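Local coordinates for transcription regulator (PDB 3CRJ), which probably binds cis-regulatory DNA and represses transcription as a two-subunit member of the TetR family, at residues A[75-80]-A[131-136]; A[94-99]-A[169-174]; A[25-30]-A[60-65]; A[35-40]-A[46-51]. All blocks are in the same frame, centred on the assembly; numbering follows the deposited sequence.

Interaction 1. Residues A[75-80]-A[131-136]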
loop_
_atom_site.group_PDB
_atom_site.type_symbol
_atom_site.label_atom_id
_atom_site.label_comp_id
_atom_site.label_asym_id
_atom_site.label_seq_id
_atom_site.Cartn_x
_atom_site.Cartn_y
_atom_site.Cartn_z
ATOM N N ASP A 75 -11.419 -15.950 12.589
ATOM C CA ASP A 75 -12.534 -16.895 12.517
ATOM C C ASP A 75 -12.524 -17.709 11.240
ATOM O O ASP A 75 -12.543 -18.943 11.287
ATOM C CB ASP A 75 -13.869 -16.158 12.609
ATOM C CG ASP A 75 -14.344 -15.968 14.034
ATOM O OD1 ASP A 75 -13.655 -16.451 14.971
ATOM O OD2 ASP A 75 -15.407 -15.329 14.207
ATOM N N SER A 76 -12.485 -17.015 10.105
ATOM C CA SER A 76 -12.608 -17.662 8.796
ATOM C C SER A 76 -11.460 -18.627 8.519
ATOM O O SER A 76 -11.669 -19.659 7.882
ATOM C CB SER A 76 -12.702 -16.620 7.686
ATOM O OG SER A 76 -11.504 -15.853 7.634
ATOM N N ILE A 77 -10.261 -18.282 9.005
ATOM C CA ILE A 77 -9.092 -19.175 8.955
ATOM C C ILE A 77 -9.250 -20.425 9.837
ATOM O O ILE A 77 -8.894 -21.524 9.410
ATOM C CB ILE A 77 -7.780 -18.439 9.313
ATOM C CG1 ILE A 77 -7.541 -17.247 8.368
ATOM C CG2 ILE A 77 -6.587 -19.404 9.305
ATOM C CD1 ILE A 77 -7.449 -17.598 6.847
ATOM N N HIS A 78 -9.793 -20.267 11.048
ATOM C CA HIS A 78 -10.114 -21.429 11.883
ATOM C C HIS A 78 -11.058 -22.367 11.135
ATOM O O HIS A 78 -11.181 -23.526 11.492
ATOM C CB HIS A 78 -10.754 -21.029 13.222
ATOM C CG HIS A 78 -9.826 -20.327 14.169
ATOM N ND1 HIS A 78 -8.450 -20.353 14.031
ATOM C CD2 HIS A 78 -10.080 -19.602 15.288
ATOM C CE1 HIS A 78 -7.898 -19.661 15.016
ATOM N NE2 HIS A 78 -8.865 -19.198 15.794
ATOM N N ASP A 79 -11.726 -21.850 10.105
ATOM C CA ASP A 79 -12.612 -22.661 9.273
ATOM C C ASP A 79 -11.821 -23.610 8.414
ATOM O O ASP A 79 -12.285 -24.708 8.123
ATOM C CB ASP A 79 -13.485 -21.797 8.360
ATOM C CG ASP A 79 -14.801 -21.401 9.000
ATOM O OD1 ASP A 79 -15.122 -21.887 10.115
ATOM O OD2 ASP A 79 -15.516 -20.588 8.373
ATOM N N VAL A 80 -10.634 -23.187 7.987
ATOM C CA VAL A 80 -9.776 -24.078 7.201
ATOM C C VAL A 80 -8.945 -25.032 8.095
ATOM O O VAL A 80 -7.925 -24.652 8.675
ATOM C CB VAL A 80 -8.939 -23.304 6.121
ATOM C CG1 VAL A 80 -8.351 -22.032 6.680
ATOM C CG2 VAL A 80 -7.869 -24.206 5.491
ATOM N N ASP A 131 -0.680 -7.829 10.539
ATOM C CA ASP A 131 0.462 -8.313 9.802
ATOM C C ASP A 131 1.123 -9.519 10.482
ATOM O O ASP A 131 1.321 -10.522 9.806
ATOM C CB ASP A 131 1.453 -7.189 9.591
ATOM C CG ASP A 131 2.549 -7.550 8.630
ATOM O OD1 ASP A 131 2.277 -7.904 7.456
ATOM O OD2 ASP A 131 3.706 -7.454 9.052
ATOM N N GLU A 132 1.435 -9.450 11.794
ATOM C CA GLU A 132 2.056 -10.591 12.510
ATOM C C GLU A 132 1.241 -11.877 12.418
ATOM O O GLU A 132 1.803 -12.972 12.292
ATOM C CB GLU A 132 2.328 -10.314 13.999
ATOM C CG GLU A 132 3.294 -9.200 14.340
ATOM C CD GLU A 132 4.762 -9.468 13.987
ATOM O OE1 GLU A 132 5.062 -10.216 13.016
ATOM O OE2 GLU A 132 5.631 -8.874 14.679
ATOM N N TYR A 133 -0.079 -11.735 12.496
ATOM C CA TYR A 133 -0.953 -12.887 12.487
ATOM C C TYR A 133 -0.864 -13.602 11.151
ATOM O O TYR A 133 -0.785 -14.846 11.097
ATOM C CB TYR A 133 -2.407 -12.490 12.747
ATOM C CG TYR A 133 -3.305 -13.693 12.774
ATOM C CD1 TYR A 133 -3.388 -14.494 13.925
ATOM C CD2 TYR A 133 -4.041 -14.071 11.643
ATOM C CE1 TYR A 133 -4.193 -15.627 13.956
ATOM C CE2 TYR A 133 -4.851 -15.224 11.657
ATOM C CZ TYR A 133 -4.922 -15.988 12.821
ATOM O OH TYR A 133 -5.744 -17.103 12.878
ATOM N N VAL A 134 -0.864 -12.805 10.082
ATOM C CA VAL A 134 -0.784 -13.334 8.734
ATOM C C VAL A 134 0.562 -13.980 8.552
ATOM O O VAL A 134 0.642 -15.133 8.158
ATOM C CB VAL A 134 -1.069 -12.244 7.672
ATOM C CG1 VAL A 134 -0.750 -12.745 6.260
ATOM C CG2 VAL A 134 -2.540 -11.769 7.778
ATOM N N ARG A 135 1.617 -13.247 8.878
ATOM C CA ARG A 135 2.978 -13.778 8.911
ATOM C C ARG A 135 3.074 -15.144 9.652
ATOM O O ARG A 135 3.585 -16.125 9.097
ATOM C CB ARG A 135 3.875 -12.725 9.549
ATOM C CG ARG A 135 5.361 -12.964 9.453
ATOM C CD ARG A 135 6.109 -12.009 10.402
ATOM N NE ARG A 135 7.302 -12.635 10.990
ATOM C CZ ARG A 135 7.526 -12.795 12.297
ATOM N NH1 ARG A 135 6.653 -12.376 13.223
ATOM N NH2 ARG A 135 8.644 -13.391 12.685
ATOM N N TYR A 136 2.565 -15.214 10.888
ATOM C CA TYR A 136 2.550 -16.468 11.619
ATOM C C TYR A 136 1.853 -17.572 10.825
ATOM O O TYR A 136 2.401 -18.644 10.665
ATOM C CB TYR A 136 1.935 -16.321 13.011
ATOM C CG TYR A 136 1.848 -17.629 13.809
ATOM C CD1 TYR A 136 2.763 -17.932 14.815
ATOM C CD2 TYR A 136 0.831 -18.558 13.556
ATOM C CE1 TYR A 136 2.663 -19.133 15.548
ATOM C CE2 TYR A 136 0.723 -19.752 14.261
ATOM C CZ TYR A 136 1.631 -20.047 15.261
ATOM O OH TYR A 136 1.494 -21.255 15.963
#
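Tyr133 holds CG anti to the backbone N (chi1 -178°), which sends its ring out from helix 121-148 toward Ile77 and His78 near the end of helix 58-78. His78 has CG anti to the carbonyl carbon instead (chi1 -69°), which swings the ring off the flank of its helix and toward the phenol. The two side chains cross obliquely, and Tyr133 OH comes 4.0 Å from His78 CE1, a touch of van der Waals kind. On the inner side, Ile77 CB is 4.3 Å from the same Tyr133 OH. A tyrosine suits this place because its long flat ring spans two helices whose nearest alpha carbons, those of Ile77 and Val134, are 10.2 Å apart, while its hydroxyl ends beside the exposed His78. Ile77 supplies the buried, apolar side of the seam. Farther round helix 121-148, Glu132 OE1 accepts from Arg135 NH1 at 2.7 Å in a salt bridge that comes from above the carboxylate plane. Arg135 NH2 pairs with Glu157 as well, and Asp131 forms a salt bridge to Arg173 of the second subunit. The contact joins helix 58-78, which leads out of the DNA-binding domain, to the all-helical TetR C-terminal region. Around it, the Tyr133 ring also packs on Phe73 and Val74 of helix 58-78, and Ile77 leans on Glu95 of helix 85-97.

Interaction 2. Residues A[94-99]-A[169-174]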
loop_
_atom_site.group_PDB
_atom_site.type_symbol
_atom_site.label_atom_id
_atom_site.label_comp_id
_atom_site.label_asym_id
_atom_site.label_seq_id
_atom_site.Cartn_x
_atom_site.Cartn_y
_atom_site.Cartn_z
ATOM N N ASP A 94 -5.931 -17.571 -1.075
ATOM C CA ASP A 94 -7.277 -17.257 -1.533
ATOM C C ASP A 94 -7.963 -16.362 -0.534
ATOM O O ASP A 94 -8.505 -15.329 -0.896
ATOM C CB ASP A 94 -8.097 -18.500 -1.733
ATOM C CG ASP A 94 -7.627 -19.310 -2.897
ATOM O OD1 ASP A 94 -6.684 -18.874 -3.610
ATOM O OD2 ASP A 94 -8.196 -20.410 -3.080
ATOM N N GLU A 95 -7.887 -16.735 0.732
ATOM C CA GLU A 95 -8.495 -15.957 1.789
ATOM C C GLU A 95 -8.025 -14.499 1.798
ATOM O O GLU A 95 -8.826 -13.583 1.986
ATOM C CB GLU A 95 -8.230 -16.615 3.128
ATOM C CG GLU A 95 -9.377 -16.473 4.059
ATOM C CD GLU A 95 -10.646 -17.129 3.532
ATOM O OE1 GLU A 95 -11.716 -16.473 3.603
ATOM O OE2 GLU A 95 -10.575 -18.291 3.044
ATOM N N LEU A 96 -6.744 -14.279 1.560
ATOM C CA LEU A 96 -6.183 -12.941 1.642
ATOM C C LEU A 96 -6.359 -12.161 0.336
ATOM O O LEU A 96 -6.360 -10.931 0.341
ATOM C CB LEU A 96 -4.696 -13.019 1.991
ATOM C CG LEU A 96 -4.270 -13.517 3.367
ATOM C CD1 LEU A 96 -3.009 -14.364 3.277
ATOM C CD2 LEU A 96 -4.068 -12.325 4.259
ATOM N N LEU A 97 -6.518 -12.872 -0.778
ATOM C CA LEU A 97 -6.485 -12.222 -2.099
ATOM C C LEU A 97 -7.732 -12.373 -2.957
ATOM O O LEU A 97 -7.996 -11.512 -3.765
ATOM C CB LEU A 97 -5.244 -12.629 -2.902
ATOM C CG LEU A 97 -4.019 -11.713 -2.987
ATOM C CD1 LEU A 97 -4.039 -10.602 -1.975
ATOM C CD2 LEU A 97 -2.748 -12.526 -2.878
ATOM N N VAL A 98 -8.501 -13.444 -2.806
ATOM C CA VAL A 98 -9.742 -13.552 -3.581
ATOM C C VAL A 98 -10.989 -13.057 -2.834
ATOM O O VAL A 98 -11.796 -12.324 -3.404
ATOM C CB VAL A 98 -9.935 -14.952 -4.207
ATOM C CG1 VAL A 98 -8.587 -15.500 -4.627
ATOM C CG2 VAL A 98 -10.619 -15.892 -3.237
ATOM N N LYS A 99 -11.135 -13.435 -1.566
ATOM C CA LYS A 99 -12.268 -12.971 -0.741
ATOM C C LYS A 99 -12.462 -11.442 -0.724
ATOM O O LYS A 99 -13.605 -10.993 -0.850
ATOM C CB LYS A 99 -12.183 -13.497 0.708
ATOM C CG LYS A 99 -12.109 -15.013 0.837
ATOM C CD LYS A 99 -13.398 -15.733 0.362
ATOM C CE LYS A 99 -13.399 -17.243 0.708
ATOM N NZ LYS A 99 -12.112 -17.956 0.460
ATOM N N GLY A 169 0.903 -4.982 -1.698
ATOM C CA GLY A 169 0.935 -4.329 -2.993
ATOM C C GLY A 169 -0.450 -4.271 -3.602
ATOM O O GLY A 169 -0.935 -3.202 -4.012
ATOM N N ALA A 170 -1.082 -5.441 -3.654
ATOM C CA ALA A 170 -2.404 -5.604 -4.222
ATOM C C ALA A 170 -3.415 -4.680 -3.550
ATOM O O ALA A 170 -4.206 -4.048 -4.236
ATOM C CB ALA A 170 -2.830 -7.044 -4.079
ATOM N N ARG A 171 -3.399 -4.594 -2.221
ATOM C CA ARG A 171 -4.414 -3.807 -1.520
ATOM C C ARG A 171 -4.292 -2.306 -1.814
ATOM O O ARG A 171 -5.299 -1.591 -1.829
ATOM C CB ARG A 171 -4.366 -4.014 -0.005
ATOM C CG ARG A 171 -4.746 -5.355 0.495
ATOM C CD ARG A 171 -4.054 -5.522 1.815
ATOM N NE ARG A 171 -4.481 -6.699 2.552
ATOM C CZ ARG A 171 -3.910 -7.102 3.686
ATOM N NH1 ARG A 171 -2.895 -6.424 4.201
ATOM N NH2 ARG A 171 -4.338 -8.187 4.305
ATOM N N THR A 172 -3.064 -1.839 -2.007
ATOM C CA THR A 172 -2.825 -0.441 -2.287
ATOM C C THR A 172 -3.244 -0.123 -3.713
ATOM O O THR A 172 -3.911 0.902 -3.953
ATOM C CB THR A 172 -1.354 -0.066 -2.101
ATOM O OG1 THR A 172 -0.911 -0.548 -0.834
ATOM C CG2 THR A 172 -1.181 1.421 -2.098
ATOM N N ARG A 173 -2.861 -0.982 -4.655
ATOM C CA ARG A 173 -3.095 -0.707 -6.063
ATOM C C ARG A 173 -4.569 -0.894 -6.388
ATOM O O ARG A 173 -5.098 -0.254 -7.299
ATOM C CB ARG A 173 -2.232 -1.593 -6.958
ATOM C CG ARG A 173 -0.738 -1.442 -6.775
ATOM C CD ARG A 173 0.048 -2.404 -7.693
ATOM N NE ARG A 173 -0.344 -2.236 -9.090
ATOM C CZ ARG A 173 0.128 -1.287 -9.888
ATOM N NH1 ARG A 173 1.032 -0.416 -9.445
ATOM N NH2 ARG A 173 -0.305 -1.198 -11.138
ATOM N N ALA A 174 -5.234 -1.770 -5.640
ATOM C CA ALA A 174 -6.660 -1.981 -5.871
ATOM C C ALA A 174 -7.419 -0.724 -5.512
ATOM O O ALA A 174 -8.308 -0.336 -6.250
ATOM C CB ALA A 174 -7.207 -3.188 -5.111
#
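Leu97, which meets Ala170 across this contact, gives its backbone N-H to Asp94 O at 3.2 Å, and the same oxygen takes a closer bond from Val98 N at 2.7 Å. This doubly used carbonyl lies near the end of helix 85-97, from which the ends of the Leu96 and Leu97 side chains reach helix 156-176. Both helices belong to the TetR C-terminal helical region. The Leu97 side chain brings CD1 to 4.3 Å from Ala170 CB; a small alanine suits the spot, since its methyl lies on the side facing Leu97 and keeps helix 156-176 near, the alpha carbons of Leu97 and Ala170 being 8.1 Å apart. Beside this pair, Leu96 CD2 lies 4.1 Å from Arg171 NH2, an oblique approach to the guanidinium. Arg171 reaches it because its chain runs extended from CG to NE, and this aliphatic length carries the guanidinium across to Leu96. The charge itself is met by Asp168, which forms a salt bridge with Arg171 NH1. On the far flank of helix 85-97, Lys99 NZ binds Glu95 OE2 at 3.0 Å, from above the carboxylate plane, a salt bridge between an exposed lysine and a partly exposed glutamate. Helix 156-176 turns another side to the second subunit, where Thr172 is hydrogen-bonded to Thr172 of that chain. Helix 181-198 covers Ala170 with Leu183 and Ala186, while Leu96 touches Phe73 of helix 58-78 and Val134 and Met137 of helix 121-148.

Interaction 3. Residues A[25-30]-A[60-65]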
loop_
_atom_site.group_PDB
_atom_site.type_symbol
_atom_site.label_atom_id
_atom_site.label_comp_id
_atom_site.label_asym_id
_atom_site.label_seq_id
_atom_site.Cartn_x
_atom_site.Cartn_y
_atom_site.Cartn_z
ATOM N N ARG A 25 -20.772 -0.152 8.410
ATOM C CA ARG A 25 -21.707 0.469 7.456
ATOM C C ARG A 25 -21.401 1.938 7.236
ATOM O O ARG A 25 -21.500 2.432 6.116
ATOM C CB ARG A 25 -23.168 0.292 7.871
ATOM C CG ARG A 25 -23.744 -1.098 7.598
ATOM C CD ARG A 25 -25.257 -1.088 7.728
ATOM N NE ARG A 25 -25.736 -0.719 9.069
ATOM C CZ ARG A 25 -25.729 -1.525 10.133
ATOM N NH1 ARG A 25 -25.273 -2.770 10.041
ATOM N NH2 ARG A 25 -26.181 -1.089 11.299
ATOM N N ALA A 26 -20.987 2.616 8.293
ATOM C CA ALA A 26 -20.802 4.055 8.266
ATOM C C ALA A 26 -19.490 4.406 7.555
ATOM O O ALA A 26 -19.451 5.325 6.696
ATOM C CB ALA A 26 -20.822 4.601 9.673
ATOM N N LEU A 27 -18.442 3.641 7.882
ATOM C CA LEU A 27 -17.186 3.656 7.117
ATOM C C LEU A 27 -17.390 3.352 5.631
ATOM O O LEU A 27 -16.831 4.053 4.802
ATOM C CB LEU A 27 -16.185 2.662 7.679
ATOM C CG LEU A 27 -15.143 3.101 8.683
ATOM C CD1 LEU A 27 -14.180 1.965 8.810
ATOM C CD2 LEU A 27 -14.408 4.358 8.260
ATOM N N ARG A 28 -18.177 2.325 5.294
ATOM C CA ARG A 28 -18.465 2.041 3.902
ATOM C C ARG A 28 -19.051 3.282 3.216
ATOM O O ARG A 28 -18.653 3.621 2.113
ATOM C CB ARG A 28 -19.385 0.828 3.721
ATOM C CG ARG A 28 -19.835 0.641 2.286
ATOM C CD ARG A 28 -20.948 -0.418 2.067
ATOM N NE ARG A 28 -21.003 -0.858 0.653
ATOM C CZ ARG A 28 -21.574 -1.990 0.214
ATOM N NH1 ARG A 28 -22.164 -2.841 1.055
ATOM N NH2 ARG A 28 -21.554 -2.286 -1.081
ATOM N N GLU A 29 -19.953 3.991 3.877
ATOM C CA GLU A 29 -20.560 5.164 3.237
ATOM C C GLU A 29 -19.693 6.410 3.196
ATOM O O GLU A 29 -19.592 7.044 2.157
ATOM C CB GLU A 29 -21.876 5.538 3.890
ATOM C CG GLU A 29 -22.777 6.198 2.898
ATOM C CD GLU A 29 -23.635 7.263 3.524
ATOM O OE1 GLU A 29 -24.325 7.983 2.749
ATOM O OE2 GLU A 29 -23.616 7.380 4.772
ATOM N N HIS A 30 -19.086 6.765 4.330
ATOM C CA HIS A 30 -18.469 8.085 4.487
ATOM C C HIS A 30 -16.969 8.143 4.351
ATOM O O HIS A 30 -16.411 9.240 4.238
ATOM C CB HIS A 30 -18.809 8.675 5.837
ATOM C CG HIS A 30 -20.269 8.863 6.054
ATOM N ND1 HIS A 30 -21.017 9.759 5.322
ATOM C CD2 HIS A 30 -21.125 8.276 6.927
ATOM C CE1 HIS A 30 -22.271 9.724 5.740
ATOM N NE2 HIS A 30 -22.367 8.826 6.706
ATOM N N ASP A 60 -10.688 5.654 19.461
ATOM C CA ASP A 60 -10.843 4.472 20.296
ATOM C C ASP A 60 -11.705 3.460 19.563
ATOM O O ASP A 60 -11.410 2.267 19.525
ATOM C CB ASP A 60 -11.533 4.827 21.609
ATOM C CG ASP A 60 -10.673 5.678 22.519
ATOM O OD1 ASP A 60 -9.835 6.447 21.994
ATOM O OD2 ASP A 60 -10.860 5.585 23.759
ATOM N N LEU A 61 -12.775 3.975 18.963
ATOM C CA LEU A 61 -13.784 3.160 18.327
ATOM C C LEU A 61 -13.197 2.405 17.145
ATOM O O LEU A 61 -13.481 1.226 16.961
ATOM C CB LEU A 61 -14.953 4.036 17.898
ATOM C CG LEU A 61 -16.214 3.289 17.481
ATOM C CD1 LEU A 61 -17.411 4.137 17.793
ATOM C CD2 LEU A 61 -16.178 2.912 16.002
ATOM N N LEU A 62 -12.358 3.073 16.367
ATOM C CA LEU A 62 -11.758 2.447 15.203
ATOM C C LEU A 62 -10.599 1.514 15.548
ATOM O O LEU A 62 -10.273 0.607 14.784
ATOM C CB LEU A 62 -11.334 3.510 14.199
ATOM C CG LEU A 62 -12.465 4.281 13.512
ATOM C CD1 LEU A 62 -11.883 5.388 12.660
ATOM C CD2 LEU A 62 -13.355 3.350 12.657
ATOM N N ALA A 63 -9.962 1.718 16.695
ATOM C CA ALA A 63 -8.966 0.746 17.112
ATOM C C ALA A 63 -9.707 -0.558 17.358
ATOM O O ALA A 63 -9.307 -1.610 16.849
ATOM C CB ALA A 63 -8.227 1.198 18.351
ATOM N N ALA A 64 -10.811 -0.464 18.101
ATOM C CA ALA A 64 -11.716 -1.604 18.325
ATOM C C ALA A 64 -12.178 -2.239 16.998
ATOM O O ALA A 64 -12.156 -3.465 16.861
ATOM C CB ALA A 64 -12.899 -1.185 19.170
ATOM N N PHE A 65 -12.548 -1.399 16.022
ATOM C CA PHE A 65 -13.015 -1.869 14.723
ATOM C C PHE A 65 -11.925 -2.622 13.969
ATOM O O PHE A 65 -12.206 -3.615 13.294
ATOM C CB PHE A 65 -13.576 -0.728 13.865
ATOM C CG PHE A 65 -14.173 -1.191 12.554
ATOM C CD1 PHE A 65 -15.421 -1.820 12.519
ATOM C CD2 PHE A 65 -13.485 -1.018 11.358
ATOM C CE1 PHE A 65 -15.969 -2.263 11.308
ATOM C CE2 PHE A 65 -14.031 -1.462 10.134
ATOM C CZ PHE A 65 -15.272 -2.087 10.118
#
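Leu27 points from helix 12-30 at Leu62 and Phe65 of helix 58-78, joining the first helix of the TetR-type helix-turn-helix domain to the long helix that leads on into the rest of the subunit. Apolar contact does all the work between the two segments. Leu27 CD1 serves both partners: it lies 4.2 Å from Leu62 CD2, methyl to methyl, and also meets the phenyl ring. Leucines fit here because their branched, apolar ends meet between two helices whose nearest alpha carbons, those of Leu27 and Leu62, are 9.8 Å apart. Backbone hydrogen bonds keep each helix regular beneath these side chains, as when Phe65 N donates to Leu61 O. Arg25 points away from helix 58-78, and its NE forms a salt bridge with Glu43 of helix 37-44. Helix 104-115 closes over Leu27 through Leu106 and Ala109, so this residue also joins the DNA-binding part to the rest of the subunit. Phe65 has CG anti to the backbone N (chi1 -175°), which brings its side chain in from the direction opposite to Leu27's; Leu27 CD1 approaches the ring obliquely, 3.7 Å from Phe65 CE2 and 4.0 Å from Phe65 CD2.

Interaction 4. Residues A[35-40]-A[46-51]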
loop_
_atom_site.group_PDB
_atom_site.type_symbol
_atom_site.label_atom_id
_atom_site.label_comp_id
_atom_site.label_asym_id
_atom_site.label_seq_id
_atom_site.Cartn_x
_atom_site.Cartn_y
_atom_site.Cartn_z
ATOM N N LEU A 35 -16.016 10.238 8.893
ATOM C CA LEU A 35 -16.697 9.427 9.881
ATOM C C LEU A 35 -16.816 10.262 11.119
ATOM O O LEU A 35 -15.904 11.025 11.461
ATOM C CB LEU A 35 -15.876 8.206 10.225
ATOM C CG LEU A 35 -16.570 6.857 10.377
ATOM C CD1 LEU A 35 -16.028 6.240 11.623
ATOM C CD2 LEU A 35 -18.078 6.944 10.475
ATOM N N THR A 36 -17.948 10.123 11.786
ATOM C CA THR A 36 -18.180 10.754 13.078
ATOM C C THR A 36 -18.971 9.778 13.943
ATOM O O THR A 36 -19.880 9.113 13.461
ATOM C CB THR A 36 -18.986 12.085 12.960
ATOM O OG1 THR A 36 -20.337 11.815 12.554
ATOM C CG2 THR A 36 -18.351 13.039 11.978
ATOM N N ILE A 37 -18.631 9.692 15.222
ATOM C CA ILE A 37 -19.503 9.034 16.195
ATOM C C ILE A 37 -20.980 9.257 15.793
ATOM O O ILE A 37 -21.770 8.309 15.696
ATOM C CB ILE A 37 -19.248 9.590 17.607
ATOM C CG1 ILE A 37 -17.758 9.488 17.984
ATOM C CG2 ILE A 37 -20.168 8.932 18.638
ATOM C CD1 ILE A 37 -17.293 8.101 18.401
ATOM N N GLN A 38 -21.334 10.507 15.504
ATOM C CA GLN A 38 -22.694 10.800 15.156
ATOM C C GLN A 38 -23.191 9.894 14.038
ATOM O O GLN A 38 -24.292 9.329 14.125
ATOM C CB GLN A 38 -22.858 12.253 14.759
ATOM C CG GLN A 38 -24.304 12.604 14.471
ATOM C CD GLN A 38 -25.288 11.910 15.441
ATOM O OE1 GLN A 38 -26.040 11.005 15.034
ATOM N NE2 GLN A 38 -25.273 12.319 16.725
ATOM N N ARG A 39 -22.384 9.755 12.989
ATOM C CA ARG A 39 -22.825 9.011 11.816
ATOM C C ARG A 39 -22.866 7.520 12.126
ATOM O O ARG A 39 -23.810 6.818 11.748
ATOM C CB ARG A 39 -21.963 9.340 10.603
ATOM C CG ARG A 39 -22.460 10.587 9.886
ATOM C CD ARG A 39 -21.365 11.204 9.070
ATOM N NE ARG A 39 -21.719 12.547 8.618
ATOM C CZ ARG A 39 -21.239 13.113 7.512
ATOM N NH1 ARG A 39 -20.387 12.460 6.738
ATOM N NH2 ARG A 39 -21.613 14.325 7.164
ATOM N N ILE A 40 -21.856 7.061 12.858
ATOM C CA ILE A 40 -21.902 5.760 13.496
ATOM C C ILE A 40 -23.218 5.597 14.260
ATOM O O ILE A 40 -23.970 4.655 14.010
ATOM C CB ILE A 40 -20.727 5.596 14.441
ATOM C CG1 ILE A 40 -19.425 5.736 13.651
ATOM C CG2 ILE A 40 -20.840 4.271 15.199
ATOM C CD1 ILE A 40 -18.173 5.606 14.492
ATOM N N LYS A 46 -29.377 4.047 17.691
ATOM C CA LYS A 46 -29.491 4.594 19.033
ATOM C C LYS A 46 -28.845 5.968 19.159
ATOM O O LYS A 46 -28.136 6.408 18.266
ATOM C CB LYS A 46 -28.897 3.629 20.059
ATOM C CG LYS A 46 -29.917 2.680 20.682
ATOM C CD LYS A 46 -29.800 1.283 20.094
ATOM C CE LYS A 46 -30.631 0.269 20.906
ATOM N NZ LYS A 46 -30.121 -1.142 20.747
ATOM N N SER A 47 -29.149 6.647 20.261
ATOM C CA SER A 47 -28.494 7.879 20.695
ATOM C C SER A 47 -26.971 7.889 20.531
ATOM O O SER A 47 -26.313 6.851 20.612
ATOM C CB SER A 47 -28.803 8.102 22.169
ATOM O OG SER A 47 -27.805 8.912 22.757
ATOM N N THR A 48 -26.419 9.085 20.342
ATOM C CA THR A 48 -24.979 9.258 20.241
ATOM C C THR A 48 -24.277 8.780 21.525
ATOM O O THR A 48 -23.241 8.145 21.468
ATOM C CB THR A 48 -24.615 10.715 19.840
ATOM O OG1 THR A 48 -23.243 10.780 19.467
ATOM C CG2 THR A 48 -24.827 11.670 20.942
ATOM N N ALA A 49 -24.890 9.033 22.668
ATOM C CA ALA A 49 -24.366 8.631 23.965
ATOM C C ALA A 49 -24.425 7.126 24.197
ATOM O O ALA A 49 -23.781 6.610 25.102
ATOM C CB ALA A 49 -25.119 9.367 25.089
ATOM N N ALA A 50 -25.221 6.420 23.412
ATOM C CA ALA A 50 -25.206 4.967 23.492
ATOM C C ALA A 50 -23.919 4.385 22.857
ATOM O O ALA A 50 -23.506 3.286 23.212
ATOM C CB ALA A 50 -26.460 4.376 22.863
ATOM N N VAL A 51 -23.286 5.113 21.937
ATOM C CA VAL A 51 -21.941 4.744 21.514
ATOM C C VAL A 51 -20.847 5.292 22.443
ATOM O O VAL A 51 -19.899 4.570 22.760
ATOM C CB VAL A 51 -21.663 4.933 19.960
ATOM C CG1 VAL A 51 -22.857 5.490 19.227
ATOM C CG2 VAL A 51 -20.353 5.699 19.663
#
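Ile37 packs against Thr48 and Val51 within the predicted helix-turn-helix motif, which in TetR proteins presents its second helix, here 48-52, to DNA. The Ile37 side chain has CG2 anti to the backbone N and CG1 anti to the carbonyl carbon (chi1 -54°), a setting that turns CG2 toward Val51 CG2, 3.4 Å away, with Ile37 CD1 reaching the same methyl at 4.1 Å. Ile37 and Val51 suit the seam because beta branching puts methyls close to the backbone and lets the short helices sit near each other. Leu61 of helix 58-78 backs both of them, completing a small hydrophobic core. At the exposed edge of the contact, Gln38 starts off away from the other segment, but the bend at its second torsion (chi2 38°) folds the amide back, and NE2 lies 3.6 Å from Thr48 CB. Thr48 crosses Gln38 at about a right angle and holds OG1 anti to its backbone N, which directs the hydroxyl to the seam, 3.7 Å from Ile37 CG2. Hydroxyl residues also cap both helix starts, a natural role for side chains able to accept from a first-turn backbone N-H. Ser47 OG accepts from Ala49 N at 2.9 Å, and Thr36 OG1 takes Arg39 N over the same 2.9 Å with an N-H...O angle of 146°.

From the N terminus, helix 12-30 enters interaction 3, which closes on helix 58-78 after the helix-turn-helix has been traversed. Interaction 4 closes the short turn between helices 37-44 and 48-52 and lies wholly within that larger loop; the two touch, for instance where Ala26 CB packs on Leu35 CD2 at 3.7 Å. Helix 58-78 then carries the chain away to interaction 1, about 22 Å from interaction 3 between centres. Interaction 1 closes from helix 58-78 onto helix 121-148 and interaction 2 from helix 85-97 onto helix 156-176; these two loops cross along the chain, and the contacts touch. Helix 58-78 thus links the DNA-binding domain, consolidated by interactions 3 and 4, to the C-terminal bundle.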